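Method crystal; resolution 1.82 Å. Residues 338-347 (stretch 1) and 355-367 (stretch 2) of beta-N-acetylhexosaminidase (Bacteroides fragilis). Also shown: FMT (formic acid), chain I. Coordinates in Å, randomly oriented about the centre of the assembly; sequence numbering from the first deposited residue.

Stretch 1 338-347: AIFWGDVIYK
Stretch 2 (355-367) NVVIQWWNWRGHR

Strands 338-341 and 356-360 run parallel in register, Ala 338 beside Val 356 through Trp 341 beside Gln 359, with axes crossing at -32°. CA of Ile 339 lies 4.5 Å from CA of Val 357, and CA of Phe 340 lies 5.2 Å from CA of Ile 358. Phi/psi stays extended, for example -99/136 at Ile 339 and -127/148 at Phe 340, with phi rising to -64° at Trp 341. Alternate residues zip the pair: Ala 338 N donates to Asn 355 O (2.9 Å), Val 357 N to Ala 338 O (2.7 Å), Phe 340 N to Val 357 O (2.9 Å), Gln 359 N to Phe 340 O (2.8 Å), and Gly 342 N to Gln 359 O (2.9 Å). Stretch 1 then turns through a 3-10 segment, 342-344; stretch 2 enters a helix at Trp 363, capped by Asn 362 OD1 accepting from Gly 365 N at 2.8 Å.

Side chains alternate between faces. Ala 338, Phe 340, Val 356 and Ile 358 share one: Phe 340 (m, chi2 -79°) brings CD2 within 3.8 Å of CG1 of Val 356 (t), while Ile 345 (p, t) reaches across to Ile 358 (m, m), CD1 to CG1 3.8 Å. On the other, Ile 339 (m, t) places CG1 4.0 Å from CB of Val 357 (t); these buried apolar contacts exclude water. Gln 359 (t, t, chi3 12°) lays OE1 over a face of Trp 341 (m, chi2 112°).

At the strand ends aromatic and polar contacts combine. The edge of Trp 341 approaches the face of Trp 361 (p, chi2 -90°) in an offset edge-to-face pair, planes at 79°, and Trp 361 NE1 donates to Asp 343 OD1 (2.7 Å; Asp 343 chi1 m), giving the indole a carboxylate acceptor. Tyr 346 (m, chi2 -12°) lies obliquely against His 366 (m, chi2 -88°), ring centroids 4.4 Å apart. Formic acid bridges both stretches: Tyr 346 OH donates to its O1 at a very short 2.3 Å, Asn 362 N to O1 at 2.9 Å, and Trp 361 N to O2 at 3.0 Å. Gly 342 makes room, since an ideal CB would sit 2.0 Å from O2 of the formic acid.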

# COMPACT_ATOMS: atom_id res chain seq x y z
N ALA A 338 5.94 11.38 9.04
CA ALA A 338 5.94 11.90 7.67
C ALA A 338 6.83 11.05 6.79
O ALA A 338 8.02 10.89 7.08
CB ALA A 338 6.42 13.33 7.67
N ILE A 339 6.27 10.49 5.71
CA ILE A 339 7.07 9.70 4.79
C ILE A 339 7.47 10.56 3.59
O ILE A 339 6.64 11.29 3.06
CB ILE A 339 6.32 8.46 4.26
CG1 ILE A 339 5.77 7.62 5.41
CG2 ILE A 339 7.24 7.61 3.38
CD1 ILE A 339 4.77 6.53 4.96
N PHE A 340 8.73 10.47 3.18
CA PHE A 340 9.21 11.18 2.00
C PHE A 340 9.88 10.19 1.06
O PHE A 340 10.47 9.22 1.52
CB PHE A 340 10.27 12.22 2.38
CG PHE A 340 9.74 13.38 3.19
CD1 PHE A 340 9.06 14.42 2.56
CD2 PHE A 340 9.96 13.44 4.55
CE1 PHE A 340 8.59 15.50 3.30
CE2 PHE A 340 9.49 14.52 5.30
CZ PHE A 340 8.80 15.55 4.67
N TRP A 341 9.80 10.43 -0.24
CA TRP A 341 10.60 9.64 -1.18
C TRP A 341 12.09 9.89 -0.92
O TRP A 341 12.47 10.98 -0.50
CB TRP A 341 10.26 9.99 -2.63
CG TRP A 341 8.84 9.66 -3.01
CD1 TRP A 341 7.83 10.54 -3.29
CD2 TRP A 341 8.27 8.35 -3.13
NE1 TRP A 341 6.67 9.86 -3.59
CE2 TRP A 341 6.92 8.52 -3.50
CE3 TRP A 341 8.77 7.06 -2.98
CZ2 TRP A 341 6.07 7.43 -3.71
CZ3 TRP A 341 7.92 5.98 -3.20
CH2 TRP A 341 6.59 6.18 -3.56
N GLY A 342 12.93 8.89 -1.16
CA GLY A 342 14.33 8.97 -0.79
C GLY A 342 15.18 10.04 -1.46
O GLY A 342 16.26 10.36 -0.95
N ASP A 343 14.72 10.59 -2.59
CA ASP A 343 15.43 11.68 -3.29
C ASP A 343 15.86 12.77 -2.33
O ASP A 343 16.93 13.37 -2.47
CB ASP A 343 14.50 12.40 -4.27
CG ASP A 343 13.85 11.48 -5.24
OD1 ASP A 343 12.95 10.73 -4.82
OD2 ASP A 343 14.21 11.54 -6.43
N VAL A 344 14.96 13.06 -1.40
CA VAL A 344 15.08 14.16 -0.44
C VAL A 344 16.44 14.19 0.24
O VAL A 344 16.99 15.27 0.52
CB VAL A 344 13.96 14.05 0.62
CG1 VAL A 344 14.07 15.14 1.65
CG2 VAL A 344 12.62 14.13 -0.05
N ILE A 345 16.99 13.00 0.48
CA ILE A 345 18.19 12.86 1.29
C ILE A 345 19.39 12.30 0.53
O ILE A 345 20.31 11.73 1.12
CB ILE A 345 17.90 11.99 2.53
CG1 ILE A 345 17.64 10.54 2.12
CG2 ILE A 345 16.69 12.54 3.28
CD1 ILE A 345 17.59 9.59 3.29
N TYR A 346 19.39 12.48 -0.79
CA TYR A 346 20.56 12.12 -1.60
C TYR A 346 21.73 12.97 -1.15
O TYR A 346 22.86 12.49 -1.05
CB TYR A 346 20.30 12.36 -3.08
CG TYR A 346 19.46 11.30 -3.76
CD1 TYR A 346 19.16 10.09 -3.13
CD2 TYR A 346 18.97 11.50 -5.04
CE1 TYR A 346 18.39 9.13 -3.76
CE2 TYR A 346 18.21 10.55 -5.68
CZ TYR A 346 17.92 9.37 -5.04
OH TYR A 346 17.15 8.44 -5.68
N LYS A 347 21.45 14.24 -0.86
CA LYS A 347 22.47 15.17 -0.39
C LYS A 347 22.15 15.63 1.03
O LYS A 347 20.99 15.90 1.36
CB LYS A 347 22.54 16.39 -1.32
CG LYS A 347 23.07 16.09 -2.71
N ASN A 355 10.30 12.39 13.24
CA ASN A 355 9.13 11.62 12.80
C ASN A 355 9.16 11.28 11.31
O ASN A 355 8.16 10.82 10.75
CB ASN A 355 7.84 12.37 13.12
CG ASN A 355 7.71 13.66 12.35
OD1 ASN A 355 8.69 14.37 12.14
ND2 ASN A 355 6.49 13.97 11.91
N VAL A 356 10.31 11.51 10.68
CA VAL A 356 10.46 11.28 9.24
C VAL A 356 10.77 9.81 8.91
O VAL A 356 11.59 9.18 9.58
CB VAL A 356 11.55 12.20 8.65
CG1 VAL A 356 11.97 11.75 7.26
CG2 VAL A 356 11.06 13.64 8.62
N VAL A 357 10.10 9.29 7.89
CA VAL A 357 10.35 7.95 7.36
C VAL A 357 10.72 8.12 5.89
O VAL A 357 10.16 8.98 5.20
CB VAL A 357 9.09 7.06 7.49
CG1 VAL A 357 9.29 5.69 6.83
CG2 VAL A 357 8.71 6.90 8.96
N ILE A 358 11.69 7.33 5.42
CA ILE A 358 12.18 7.43 4.04
C ILE A 358 11.74 6.24 3.19
O ILE A 358 11.95 5.08 3.56
CB ILE A 358 13.73 7.50 4.02
CG1 ILE A 358 14.21 8.75 4.76
CG2 ILE A 358 14.24 7.48 2.59
CD1 ILE A 358 13.70 10.07 4.19
N GLN A 359 11.13 6.51 2.04
CA GLN A 359 10.74 5.43 1.14
C GLN A 359 11.78 5.33 0.03
O GLN A 359 11.89 6.22 -0.82
CB GLN A 359 9.34 5.64 0.56
CG GLN A 359 8.85 4.45 -0.25
CD GLN A 359 7.33 4.38 -0.34
OE1 GLN A 359 6.63 5.33 -0.00
NE2 GLN A 359 6.82 3.25 -0.81
N TRP A 360 12.57 4.27 0.09
CA TRP A 360 13.71 4.04 -0.79
C TRP A 360 13.20 3.45 -2.10
O TRP A 360 12.57 2.39 -2.08
CB TRP A 360 14.67 3.09 -0.08
CG TRP A 360 15.80 2.53 -0.90
CD1 TRP A 360 16.53 3.16 -1.87
CD2 TRP A 360 16.31 1.20 -0.81
NE1 TRP A 360 17.48 2.29 -2.38
CE2 TRP A 360 17.36 1.08 -1.75
CE3 TRP A 360 15.98 0.09 -0.02
CZ2 TRP A 360 18.08 -0.11 -1.92
CZ3 TRP A 360 16.70 -1.09 -0.20
CH2 TRP A 360 17.74 -1.18 -1.14
N TRP A 361 13.46 4.12 -3.22
CA TRP A 361 12.81 3.69 -4.48
C TRP A 361 13.70 3.62 -5.73
O TRP A 361 13.48 2.76 -6.58
CB TRP A 361 11.60 4.58 -4.79
CG TRP A 361 11.97 5.94 -5.30
CD1 TRP A 361 12.19 7.07 -4.56
CD2 TRP A 361 12.15 6.32 -6.68
NE1 TRP A 361 12.50 8.13 -5.40
CE2 TRP A 361 12.48 7.69 -6.70
CE3 TRP A 361 12.05 5.63 -7.90
CZ2 TRP A 361 12.72 8.39 -7.89
CZ3 TRP A 361 12.30 6.32 -9.08
CH2 TRP A 361 12.62 7.68 -9.07
N ASN A 362 14.68 4.51 -5.87
CA ASN A 362 15.39 4.56 -7.15
C ASN A 362 16.66 3.72 -7.20
O ASN A 362 17.77 4.26 -7.26
CB ASN A 362 15.67 6.01 -7.58
CG ASN A 362 16.00 6.11 -9.06
OD1 ASN A 362 16.12 5.10 -9.75
ND2 ASN A 362 16.14 7.34 -9.55
N TRP A 363 16.49 2.40 -7.18
CA TRP A 363 17.62 1.47 -7.32
C TRP A 363 18.29 1.66 -8.68
O TRP A 363 19.53 1.75 -8.76
CB TRP A 363 17.13 0.03 -7.19
CG TRP A 363 18.21 -0.98 -7.49
CD1 TRP A 363 18.46 -1.59 -8.68
CD2 TRP A 363 19.18 -1.48 -6.56
NE1 TRP A 363 19.53 -2.44 -8.56
CE2 TRP A 363 19.99 -2.40 -7.26
CE3 TRP A 363 19.43 -1.25 -5.21
CZ2 TRP A 363 21.04 -3.08 -6.65
CZ3 TRP A 363 20.47 -1.94 -4.60
CH2 TRP A 363 21.26 -2.84 -5.32
N ARG A 364 17.48 1.72 -9.73
CA ARG A 364 18.01 1.78 -11.10
C ARG A 364 18.94 2.98 -11.29
O ARG A 364 20.01 2.86 -11.89
CB ARG A 364 16.87 1.79 -12.12
CG ARG A 364 17.33 1.52 -13.54
CD ARG A 364 16.16 1.26 -14.47
NE ARG A 364 15.55 2.49 -14.93
CZ ARG A 364 15.95 3.18 -15.99
NH1 ARG A 364 16.98 2.75 -16.71
NH2 ARG A 364 15.33 4.29 -16.34
N GLY A 365 18.54 4.13 -10.75
CA GLY A 365 19.34 5.33 -10.90
C GLY A 365 20.40 5.54 -9.84
O GLY A 365 21.47 6.09 -10.13
N HIS A 366 20.14 5.11 -8.61
CA HIS A 366 21.02 5.46 -7.50
C HIS A 366 21.33 4.32 -6.53
O HIS A 366 21.90 4.56 -5.46
CB HIS A 366 20.47 6.67 -6.75
CG HIS A 366 20.37 7.91 -7.59
ND1 HIS A 366 21.41 8.80 -7.73
CD2 HIS A 366 19.36 8.39 -8.35
CE1 HIS A 366 21.05 9.78 -8.53
NE2 HIS A 366 19.81 9.55 -8.93
N ARG A 367 20.97 3.09 -6.91
CA ARG A 367 21.20 1.91 -6.08
C ARG A 367 20.68 2.11 -4.66
O ARG A 367 19.51 2.45 -4.46
CB ARG A 367 22.68 1.51 -6.07
CG ARG A 367 23.24 1.10 -7.44
CD ARG A 367 22.53 -0.14 -7.98
NE ARG A 367 23.13 -0.64 -9.21
CZ ARG A 367 22.65 -0.42 -10.43
NH1 ARG A 367 23.28 -0.91 -11.49
NH2 ARG A 367 21.55 0.30 -10.60
C FMT I . 15.83 6.55 -3.42
O1 FMT I . 16.01 6.75 -4.61
O2 FMT I . 14.77 6.77 -2.84
O HOH W 1 15.95 9.72 -8.48